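Local coordinates for protein catechol O-methyltransferase (Niastella koreensis, PDB 7CVW) that transfers a methyl group from S-adenosyl-L-methionine to catechol-like substrates in a magnesium-dependent reaction, giving meta- and para-methylated products in equal proportion, at residues A[53-67]-A[75-89]. Sequence-based numbering, arbitrary orientation.
With SAH (S-adenosyl-L-homocysteine), chain E.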
ATOM      1  N   ALA A  53      -8.290  -2.329  -4.298  1.00  9.19           N
ATOM      2  CA  ALA A  53      -9.324  -2.595  -5.320  1.00  9.85           C
ATOM      3  C   ALA A  53     -10.178  -1.329  -5.523  1.00 11.21           C
ATOM      4  O   ALA A  53     -10.483  -0.989  -6.657  1.00 12.37           O
ATOM      5  CB  ALA A  53     -10.151  -3.786  -4.913  1.00  9.53           C
ATOM      6  N   GLN A  54     -10.517  -0.630  -4.449  1.00 11.77           N
ATOM      7  CA  GLN A  54     -11.277   0.645  -4.554  1.00 13.62           C
ATOM      8  C   GLN A  54     -10.439   1.690  -5.299  1.00 14.45           C
ATOM      9  O   GLN A  54     -11.000   2.424  -6.159  1.00 14.32           O
ATOM     10  CB  GLN A  54     -11.682   1.146  -3.163  1.00 15.15           C
ATOM     11  CG  GLN A  54     -12.657   0.259  -2.422  1.00 16.14           C
ATOM     12  CD  GLN A  54     -12.964   0.839  -1.061  1.00 19.85           C
ATOM     13  OE1 GLN A  54     -13.488   1.946  -0.946  1.00 26.07           O
ATOM     14  NE2 GLN A  54     -12.611   0.115  -0.015  1.00 20.15           N
ATOM     15  N   LEU A  55      -9.143   1.800  -5.012  1.00 13.86           N
ATOM     16  CA  LEU A  55      -8.289   2.800  -5.705  1.00 16.81           C
ATOM     17  C   LEU A  55      -8.230   2.481  -7.200  1.00 17.40           C
ATOM     18  O   LEU A  55      -8.160   3.442  -8.005  1.00 20.77           O
ATOM     19  CB  LEU A  55      -6.861   2.794  -5.151  1.00 17.77           C
ATOM     20  CG  LEU A  55      -6.556   3.663  -3.938  1.00 21.13           C
ATOM     21  CD1 LEU A  55      -5.050   3.612  -3.674  1.00 21.14           C
ATOM     22  CD2 LEU A  55      -7.010   5.106  -4.125  1.00 20.30           C
ATOM     23  N   CYS A  56      -8.246   1.201  -7.567  1.00 16.83           N
ATOM     24  CA  CYS A  56      -8.258   0.713  -8.977  1.00 17.65           C
ATOM     25  C   CYS A  56      -9.636   0.963  -9.612  1.00 17.24           C
ATOM     26  O   CYS A  56      -9.758   0.700 -10.807  1.00 19.58           O
ATOM     27  CB  CYS A  56      -7.939  -0.779  -9.045  1.00 18.47           C
ATOM     28  SG  CYS A  56      -6.209  -1.113  -8.660  1.00 24.10           S
ATOM     29  N   GLN A  57     -10.645   1.351  -8.830  1.00 17.21           N
ATOM     30  CA  GLN A  57     -12.068   1.357  -9.272  1.00 17.65           C
ATOM     31  C   GLN A  57     -12.343   0.022  -9.964  1.00 15.84           C
ATOM     32  O   GLN A  57     -12.913  -0.017 -11.066  1.00 14.29           O
ATOM     33  CB  GLN A  57     -12.314   2.568 -10.166  1.00 20.95           C
ATOM     34  CG  GLN A  57     -12.011   3.867  -9.434  1.00 23.65           C
ATOM     35  CD  GLN A  57     -12.384   5.050 -10.278  1.00 28.67           C
ATOM     36  OE1 GLN A  57     -11.700   5.384 -11.240  1.00 33.88           O
ATOM     37  NE2 GLN A  57     -13.494   5.670  -9.924  1.00 31.64           N
ATOM     38  N   ALA A  58     -11.921  -1.065  -9.324  1.00 13.29           N
ATOM     39  CA  ALA A  58     -11.955  -2.400  -9.943  1.00 13.03           C
ATOM     40  C   ALA A  58     -13.398  -2.812 -10.244  1.00 12.84           C
ATOM     41  O   ALA A  58     -14.275  -2.710  -9.379  1.00 13.40           O
ATOM     42  CB  ALA A  58     -11.262  -3.409  -9.068  1.00 13.27           C
ATOM     43  N   LYS A  59     -13.613  -3.267 -11.465  1.00 12.71           N
ATOM     44  CA  LYS A  59     -14.855  -3.942 -11.906  1.00 13.58           C
ATOM     45  C   LYS A  59     -14.570  -5.421 -12.211  1.00 12.81           C
ATOM     46  O   LYS A  59     -15.518  -6.226 -12.190  1.00 12.18           O
ATOM     47  CB  LYS A  59     -15.420  -3.227 -13.137  1.00 16.10           C
ATOM     48  CG  LYS A  59     -16.630  -3.914 -13.754  1.00 20.17           C
ATOM     49  CD  LYS A  59     -17.150  -3.306 -15.045  1.00 24.92           C
ATOM     50  CE  LYS A  59     -18.296  -4.123 -15.603  1.00 27.21           C
ATOM     51  NZ  LYS A  59     -18.724  -3.591 -16.909  1.00 29.98           N
ATOM     52  N   ASN A  60     -13.321  -5.764 -12.531  1.00 11.21           N
ATOM     53  CA  ASN A  60     -12.903  -7.126 -12.933  1.00 11.61           C
ATOM     54  C   ASN A  60     -11.617  -7.465 -12.188  1.00 10.49           C
ATOM     55  O   ASN A  60     -10.600  -6.800 -12.398  1.00 10.97           O
ATOM     56  CB  ASN A  60     -12.752  -7.240 -14.447  1.00 12.96           C
ATOM     57  CG  ASN A  60     -14.103  -7.235 -15.132  1.00 17.01           C
ATOM     58  OD1 ASN A  60     -14.891  -8.164 -14.965  1.00 21.27           O
ATOM     59  ND2 ASN A  60     -14.406  -6.170 -15.859  1.00 19.62           N
ATOM     60  N   ILE A  61     -11.680  -8.471 -11.332  1.00  9.14           N
ATOM     61  CA  ILE A  61     -10.523  -8.857 -10.485  1.00  8.87           C
ATOM     62  C   ILE A  61     -10.194 -10.318 -10.761  1.00  8.63           C
ATOM     63  O   ILE A  61     -11.143 -11.132 -10.943  1.00  9.07           O
ATOM     64  CB  ILE A  61     -10.789  -8.588  -8.996  1.00  9.01           C
ATOM     65  CG1 ILE A  61     -10.979  -7.089  -8.718  1.00  9.48           C
ATOM     66  CG2 ILE A  61      -9.654  -9.156  -8.154  1.00  9.49           C
ATOM     67  CD1 ILE A  61     -11.428  -6.819  -7.327  1.00  9.66           C
ATOM     68  N   LEU A  62      -8.902 -10.632 -10.835  1.00  7.90           N
ATOM     69  CA  LEU A  62      -8.410 -12.026 -10.968  1.00  8.39           C
ATOM     70  C   LEU A  62      -7.607 -12.357  -9.733  1.00  8.83           C
ATOM     71  O   LEU A  62      -6.718 -11.578  -9.380  1.00  9.30           O
ATOM     72  CB  LEU A  62      -7.536 -12.169 -12.217  1.00  8.66           C
ATOM     73  CG  LEU A  62      -6.851 -13.515 -12.445  1.00  8.66           C
ATOM     74  CD1 LEU A  62      -7.840 -14.657 -12.615  1.00  8.41           C
ATOM     75  CD2 LEU A  62      -5.990 -13.426 -13.677  1.00  9.12           C
ATOM     76  N   GLU A  63      -7.864 -13.517  -9.139  1.00  8.55           N
ATOM     77  CA  GLU A  63      -7.076 -14.007  -7.986  1.00  8.99           C
ATOM     78  C   GLU A  63      -6.538 -15.400  -8.293  1.00  8.64           C
ATOM     79  O   GLU A  63      -7.276 -16.239  -8.844  1.00  9.64           O
ATOM     80  CB  GLU A  63      -7.947 -14.052  -6.740  1.00 10.06           C
ATOM     81  CG  GLU A  63      -7.311 -14.765  -5.566  1.00 11.19           C
ATOM     82  CD  GLU A  63      -8.195 -14.699  -4.333  1.00 13.95           C
ATOM     83  OE1 GLU A  63      -9.274 -15.365  -4.346  1.00 15.40           O
ATOM     84  OE2 GLU A  63      -7.834 -13.970  -3.371  1.00 14.51           O
ATOM     85  N   LEU A  64      -5.278 -15.634  -7.980  1.00  8.72           N
ATOM     86  CA  LEU A  64      -4.673 -16.988  -8.066  1.00  9.07           C
ATOM     87  C   LEU A  64      -4.489 -17.460  -6.636  1.00  8.89           C
ATOM     88  O   LEU A  64      -3.740 -16.809  -5.899  1.00  8.84           O
ATOM     89  CB  LEU A  64      -3.315 -16.925  -8.762  1.00  9.86           C
ATOM     90  CG  LEU A  64      -3.308 -16.806 -10.275  1.00 12.49           C
ATOM     91  CD1 LEU A  64      -4.221 -15.736 -10.788  1.00 13.77           C
ATOM     92  CD2 LEU A  64      -1.892 -16.565 -10.779  1.00 12.25           C
ATOM     93  N   GLY A  65      -5.150 -18.549  -6.285  1.00  8.60           N
ATOM     94  CA  GLY A  65      -5.026 -19.128  -4.953  1.00  8.67           C
ATOM     95  C   GLY A  65      -6.167 -18.669  -4.069  1.00  9.52           C
ATOM     96  O   GLY A  65      -6.074 -17.600  -3.443  1.00 10.97           O
ATOM     97  N   THR A  66      -7.223 -19.460  -3.975  1.00  9.88           N
ATOM     98  CA  THR A  66      -8.448 -19.078  -3.238  1.00  9.07           C
ATOM     99  C   THR A  66      -8.377 -19.490  -1.762  1.00  8.68           C
ATOM    100  O   THR A  66      -8.821 -18.698  -0.893  1.00  8.23           O
ATOM    101  CB  THR A  66      -9.652 -19.738  -3.910  1.00  9.89           C
ATOM    102  OG1 THR A  66      -9.533 -19.646  -5.330  1.00 10.76           O
ATOM    103  CG2 THR A  66     -10.958 -19.144  -3.434  1.00  9.99           C
ATOM    104  N   LEU A  67      -7.870 -20.683  -1.509  1.00  8.07           N
ATOM    105  CA  LEU A  67      -7.937 -21.282  -0.154  1.00  7.99           C
ATOM    106  C   LEU A  67      -9.417 -21.353   0.261  1.00  8.80           C
ATOM    107  O   LEU A  67     -10.140 -22.014  -0.410  1.00  9.76           O
ATOM    108  CB  LEU A  67      -7.039 -20.556   0.846  1.00  8.16           C
ATOM    109  CG  LEU A  67      -6.830 -21.286   2.172  1.00  8.00           C
ATOM    110  CD1 LEU A  67      -6.029 -22.555   1.972  1.00  8.29           C
ATOM    111  CD2 LEU A  67      -6.092 -20.366   3.123  1.00  8.10           C
ATOM    112  N   MET A  75     -11.725  -8.589  -1.265  1.00  9.30           N
ATOM    113  CA  MET A  75     -11.626  -7.886  -2.573  1.00  9.52           C
ATOM    114  C   MET A  75     -12.987  -7.811  -3.270  1.00  9.56           C
ATOM    115  O   MET A  75     -13.286  -6.763  -3.830  1.00 10.10           O
ATOM    116  CB  MET A  75     -10.604  -8.548  -3.498  1.00 10.58           C
ATOM    117  CG  MET A  75      -9.205  -8.398  -2.954  1.00 11.24           C
ATOM    118  SD  MET A  75      -7.955  -9.050  -4.102  1.00 12.13           S
ATOM    119  CE  MET A  75      -8.264 -10.804  -3.964  1.00 13.42           C
ATOM    120  N   ALA A  76     -13.800  -8.874  -3.263  1.00  9.37           N
ATOM    121  CA  ALA A  76     -15.079  -8.875  -4.017  1.00  9.64           C
ATOM    122  C   ALA A  76     -16.030  -7.824  -3.438  1.00 10.47           C
ATOM    123  O   ALA A  76     -16.843  -7.245  -4.196  1.00 10.86           O
ATOM    124  CB  ALA A  76     -15.699 -10.245  -3.963  1.00  9.50           C
ATOM    125  N   ARG A  77     -15.898  -7.516  -2.150  1.00 10.80           N
ATOM    126  CA  ARG A  77     -16.743  -6.470  -1.524  1.00 11.07           C
ATOM    127  C   ARG A  77     -16.409  -5.069  -2.052  1.00 12.00           C
ATOM    128  O   ARG A  77     -17.239  -4.175  -1.817  1.00 14.71           O
ATOM    129  CB  ARG A  77     -16.624  -6.560  -0.006  1.00 11.20           C
ATOM    130  CG  ARG A  77     -17.480  -7.691   0.535  1.00 11.73           C
ATOM    131  CD  ARG A  77     -17.263  -7.955   1.995  1.00 11.37           C
ATOM    132  NE  ARG A  77     -18.249  -8.888   2.488  1.00 11.57           N
ATOM    133  CZ  ARG A  77     -18.255  -9.416   3.713  1.00 12.14           C
ATOM    134  NH1 ARG A  77     -17.325  -9.099   4.593  1.00 12.30           N
ATOM    135  NH2 ARG A  77     -19.239 -10.234   4.055  1.00 12.98           N
ATOM    136  N   ALA A  78     -15.309  -4.858  -2.781  1.00 11.17           N
ATOM    137  CA  ALA A  78     -15.001  -3.553  -3.400  1.00 11.33           C
ATOM    138  C   ALA A  78     -15.723  -3.415  -4.745  1.00 11.44           C
ATOM    139  O   ALA A  78     -15.709  -2.309  -5.282  1.00 13.51           O
ATOM    140  CB  ALA A  78     -13.521  -3.401  -3.601  1.00 12.18           C
ATOM    141  N   LEU A  79     -16.247  -4.496  -5.316  1.00 11.86           N
ATOM    142  CA  LEU A  79     -16.813  -4.495  -6.684  1.00 11.95           C
ATOM    143  C   LEU A  79     -18.150  -3.761  -6.726  1.00 12.78           C
ATOM    144  O   LEU A  79     -18.922  -3.804  -5.767  1.00 13.55           O
ATOM    145  CB  LEU A  79     -17.040  -5.925  -7.160  1.00 12.09           C
ATOM    146  CG  LEU A  79     -15.793  -6.771  -7.399  1.00 12.71           C
ATOM    147  CD1 LEU A  79     -16.202  -8.219  -7.640  1.00 13.04           C
ATOM    148  CD2 LEU A  79     -14.984  -6.260  -8.565  1.00 12.78           C
ATOM    149  N   PRO A  80     -18.490  -3.157  -7.880  1.00 15.71           N
ATOM    150  CA  PRO A  80     -19.868  -2.740  -8.117  1.00 16.99           C
ATOM    151  C   PRO A  80     -20.741  -3.987  -8.313  1.00 19.11           C
ATOM    152  O   PRO A  80     -20.212  -5.089  -8.448  1.00 16.34           O
ATOM    153  CB  PRO A  80     -19.724  -1.866  -9.369  1.00 17.24           C
ATOM    154  CG  PRO A  80     -18.585  -2.503 -10.134  1.00 17.02           C
ATOM    155  CD  PRO A  80     -17.616  -2.911  -9.037  1.00 15.32           C
ATOM    156  N   LYS A  81     -22.069  -3.830  -8.346  1.00 21.07           N
ATOM    157  CA  LYS A  81     -22.972  -5.014  -8.414  1.00 22.88           C
ATOM    158  C   LYS A  81     -22.783  -5.776  -9.733  1.00 21.62           C
ATOM    159  O   LYS A  81     -23.039  -7.005  -9.727  1.00 25.65           O
ATOM    160  CB  LYS A  81     -24.444  -4.653  -8.174  1.00 26.42           C
ATOM    161  CG  LYS A  81     -25.225  -5.772  -7.494  1.00 30.51           C
ATOM    162  CD  LYS A  81     -26.577  -5.373  -6.911  1.00 32.68           C
ATOM    163  CE  LYS A  81     -27.575  -4.962  -7.967  1.00 34.19           C
ATOM    164  NZ  LYS A  81     -28.779  -4.360  -7.352  1.00 35.36           N
ATOM    165  N   ASN A  82     -22.331  -5.118 -10.803  1.00 20.99           N
ATOM    166  CA  ASN A  82     -22.103  -5.761 -12.127  1.00 20.52           C
ATOM    167  C   ASN A  82     -20.632  -6.183 -12.280  1.00 18.54           C
ATOM    168  O   ASN A  82     -20.239  -6.572 -13.410  1.00 19.06           O
ATOM    169  CB  ASN A  82     -22.528  -4.862 -13.296  1.00 22.14           C
ATOM    170  CG  ASN A  82     -21.716  -3.596 -13.466  1.00 22.78           C
ATOM    171  OD1 ASN A  82     -20.953  -3.196 -12.596  1.00 24.76           O
ATOM    172  ND2 ASN A  82     -21.928  -2.910 -14.576  1.00 27.96           N
ATOM    173  N   GLY A  83     -19.846  -6.077 -11.202  1.00 15.59           N
ATOM    174  CA  GLY A  83     -18.420  -6.445 -11.221  1.00 14.69           C
ATOM    175  C   GLY A  83     -18.236  -7.935 -11.044  1.00 14.28           C
ATOM    176  O   GLY A  83     -19.181  -8.627 -10.642  1.00 14.32           O
ATOM    177  N   ARG A  84     -17.042  -8.442 -11.333  1.00 12.57           N
ATOM    178  CA  ARG A  84     -16.763  -9.888 -11.284  1.00 13.74           C
ATOM    179  C   ARG A  84     -15.376 -10.120 -10.708  1.00 12.27           C
ATOM    180  O   ARG A  84     -14.457  -9.316 -10.967  1.00 11.67           O
ATOM    181  CB  ARG A  84     -16.865 -10.496 -12.687  1.00 17.12           C
ATOM    182  CG  ARG A  84     -18.259 -10.445 -13.301  1.00 22.59           C
ATOM    183  CD  ARG A  84     -19.254 -11.340 -12.575  1.00 28.61           C
ATOM    184  NE  ARG A  84     -20.594 -11.268 -13.153  1.00 31.60           N
ATOM    185  CZ  ARG A  84     -21.574 -10.441 -12.775  1.00 34.78           C
ATOM    186  NH1 ARG A  84     -21.413  -9.578 -11.784  1.00 31.50           N
ATOM    187  NH2 ARG A  84     -22.739 -10.494 -13.402  1.00 37.51           N
ATOM    188  N   LEU A  85     -15.244 -11.189  -9.943  1.00 11.08           N
ATOM    189  CA  LEU A  85     -13.927 -11.693  -9.504  1.00 10.93           C
ATOM    190  C   LEU A  85     -13.821 -13.161  -9.920  1.00 10.18           C
ATOM    191  O   LEU A  85     -14.693 -13.974  -9.595  1.00 12.07           O
ATOM    192  CB  LEU A  85     -13.790 -11.495  -7.996  1.00 11.00           C
ATOM    193  CG  LEU A  85     -12.400 -11.752  -7.414  1.00 11.79           C
ATOM    194  CD1 LEU A  85     -12.214 -10.963  -6.133  1.00 12.03           C
ATOM    195  CD2 LEU A  85     -12.171 -13.226  -7.171  1.00 12.69           C
ATOM    196  N   ILE A  86     -12.779 -13.482 -10.656  1.00  9.76           N
ATOM    197  CA  ILE A  86     -12.454 -14.884 -11.030  1.00  9.78           C
ATOM    198  C   ILE A  86     -11.294 -15.335 -10.138  1.00  9.13           C
ATOM    199  O   ILE A  86     -10.316 -14.613 -10.037  1.00  8.64           O
ATOM    200  CB  ILE A  86     -12.098 -14.961 -12.524  1.00 10.61           C
ATOM    201  CG1 ILE A  86     -13.270 -14.491 -13.394  1.00 11.73           C
ATOM    202  CG2 ILE A  86     -11.661 -16.368 -12.857  1.00 11.12           C
ATOM    203  CD1 ILE A  86     -12.943 -14.403 -14.873  1.00 12.62           C
ATOM    204  N   THR A  87     -11.440 -16.448  -9.432  1.00  8.53           N
ATOM    205  CA  THR A  87     -10.364 -16.946  -8.533  1.00  8.62           C
ATOM    206  C   THR A  87     -10.036 -18.372  -8.940  1.00  8.59           C
ATOM    207  O   THR A  87     -10.983 -19.141  -9.243  1.00  9.07           O
ATOM    208  CB  THR A  87     -10.774 -16.749  -7.071  1.00  9.82           C
ATOM    209  OG1 THR A  87      -9.681 -17.117  -6.212  1.00 10.49           O
ATOM    210  CG2 THR A  87     -12.019 -17.521  -6.710  1.00 10.66           C
ATOM    211  N   LEU A  88      -8.752 -18.714  -8.933  1.00  8.65           N
ATOM    212  CA  LEU A  88      -8.247 -20.019  -9.418  1.00  8.80           C
ATOM    213  C   LEU A  88      -7.753 -20.827  -8.223  1.00  8.77           C
ATOM    214  O   LEU A  88      -7.036 -20.286  -7.370  1.00 10.26           O
ATOM    215  CB  LEU A  88      -7.126 -19.806 -10.423  1.00  9.28           C
ATOM    216  CG  LEU A  88      -7.408 -18.829 -11.558  1.00 10.51           C
ATOM    217  CD1 LEU A  88      -6.301 -18.855 -12.610  1.00 10.65           C
ATOM    218  CD2 LEU A  88      -8.778 -19.003 -12.160  1.00 11.08           C
ATOM    219  N   GLU A  89      -8.223 -22.065  -8.103  1.00  8.13           N
ATOM    220  CA  GLU A  89      -7.868 -22.933  -6.969  1.00  8.29           C
ATOM    221  C   GLU A  89      -7.678 -24.358  -7.468  1.00  8.84           C
ATOM    222  O   GLU A  89      -8.645 -24.943  -7.974  1.00  9.07           O
ATOM    223  CB  GLU A  89      -8.978 -22.858  -5.920  1.00  8.32           C
ATOM    224  CG  GLU A  89      -8.767 -23.839  -4.779  1.00  8.54           C
ATOM    225  CD  GLU A  89      -7.414 -23.689  -4.090  1.00  8.62           C
ATOM    226  OE1 GLU A  89      -7.057 -22.556  -3.662  1.00  9.24           O
ATOM    227  OE2 GLU A  89      -6.693 -24.700  -3.992  1.00  9.12           O
TER
HETATM  228  N   SAH E 303      -5.376 -15.930  -1.112  1.00 20.00           N
HETATM  229  CA  SAH E 303      -5.802 -16.848  -0.037  1.00 20.00           C
HETATM  230  CB  SAH E 303      -4.672 -17.824   0.324  1.00 20.00           C
HETATM  231  CG  SAH E 303      -4.206 -18.679  -0.808  1.00 20.00           C
HETATM  232  SD  SAH E 303      -3.204 -20.015  -0.039  1.00 20.00           S
HETATM  233  C   SAH E 303      -6.181 -15.975   1.161  1.00 20.00           C
HETATM  234  O   SAH E 303      -7.201 -16.195   1.707  1.00 20.00           O
HETATM  235  OXT SAH E 303      -5.392 -15.146   1.461  1.00 20.00           O
HETATM  236  C5' SAH E 303      -2.544 -20.817  -1.534  1.00 20.00           C
HETATM  237  C4' SAH E 303      -3.621 -21.537  -2.297  1.00 20.00           C
HETATM  238  O4' SAH E 303      -3.073 -21.838  -3.586  1.00 20.00           O
HETATM  239  C3' SAH E 303      -4.086 -22.893  -1.720  1.00 20.00           C
HETATM  240  O3' SAH E 303      -5.492 -22.968  -1.577  1.00 20.00           O
HETATM  241  C2' SAH E 303      -3.584 -23.920  -2.738  1.00 20.00           C
HETATM  242  O2' SAH E 303      -4.395 -25.058  -2.847  1.00 20.00           O
HETATM  243  C1' SAH E 303      -3.585 -23.072  -3.995  1.00 20.00           C
HETATM  244  N9  SAH E 303      -2.771 -23.584  -5.074  1.00 20.00           N
HETATM  245  C8  SAH E 303      -1.650 -24.357  -4.988  1.00 20.00           C
HETATM  246  N7  SAH E 303      -1.165 -24.685  -6.152  1.00 20.00           N
HETATM  247  C5  SAH E 303      -2.015 -24.096  -7.065  1.00 20.00           C
HETATM  248  C6  SAH E 303      -2.036 -24.061  -8.473  1.00 20.00           C
HETATM  249  N6  SAH E 303      -1.160 -24.687  -9.232  1.00 20.00           N
HETATM  250  N1  SAH E 303      -3.029 -23.389  -9.060  1.00 20.00           N
HETATM  251  C2  SAH E 303      -3.921 -22.771  -8.287  1.00 20.00           C
HETATM  252  N3  SAH E 303      -4.011 -22.749  -6.969  1.00 20.00           N
HETATM  253  C4  SAH E 303      -3.007 -23.410  -6.405  1.00 20.00           C
HETATM  254  O   HOH W   1     -14.324  -0.982  -7.280  1.00 29.57           O
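E63 and T87 are paired on neighbouring parallel strands, 60-64 and 84-89, which helix 70-76 links into the first beta-alpha-beta unit of the Rossmann-like class I methyltransferase fold. Backbone bonds alternate along the pair from K59 O to L88 O, among them I61 N to R84 O (2.9 Å) and E63 N to I86 O.

The E63 side chain runs out beside T87, both pointing the same way. Its CB lies 3.6 Å from T87 OG1, and CG, held anti to the backbone N (chi1 170°), continues past the same hydroxyl. CD lies near both T87 OG1 and M75 CE, and from it the two oxygens part: OE1 accepts the T87 hydroxyl proton through its anti lone pair (OG1 to OE1 2.6 Å) and is also bonded to T72, whereas OE2 is bonded to S71 and touches M75 CE. Three hydroxyls, of T87, T72 and S71, thus surround this buried carboxylate and fix its rotation. T66 OG1 sits 2.7 Å from T87 OG1, where the loop after strand 60-64 lies against strand 84-89.

On the same face, I61 packs between L85 and L79, with CG2 against L85 CD1 (3.7 Å) and CD1 against L79 CD2. Ahead of the strands, A53 CB meets A78 CB, and a water bridges A58 O and A78 O.

At the C-terminal ends of the strands lies the cofactor site. G65 O accepts a hydrogen bond from the amino N of S-adenosylhomocysteine, and E89 grips both ribose hydroxyls: OE2 accepts a bond from O2', while OE1 accepts one from O3' (2.6 Å) and, from above the carboxylate plane, one from L67 N (3.0 Å).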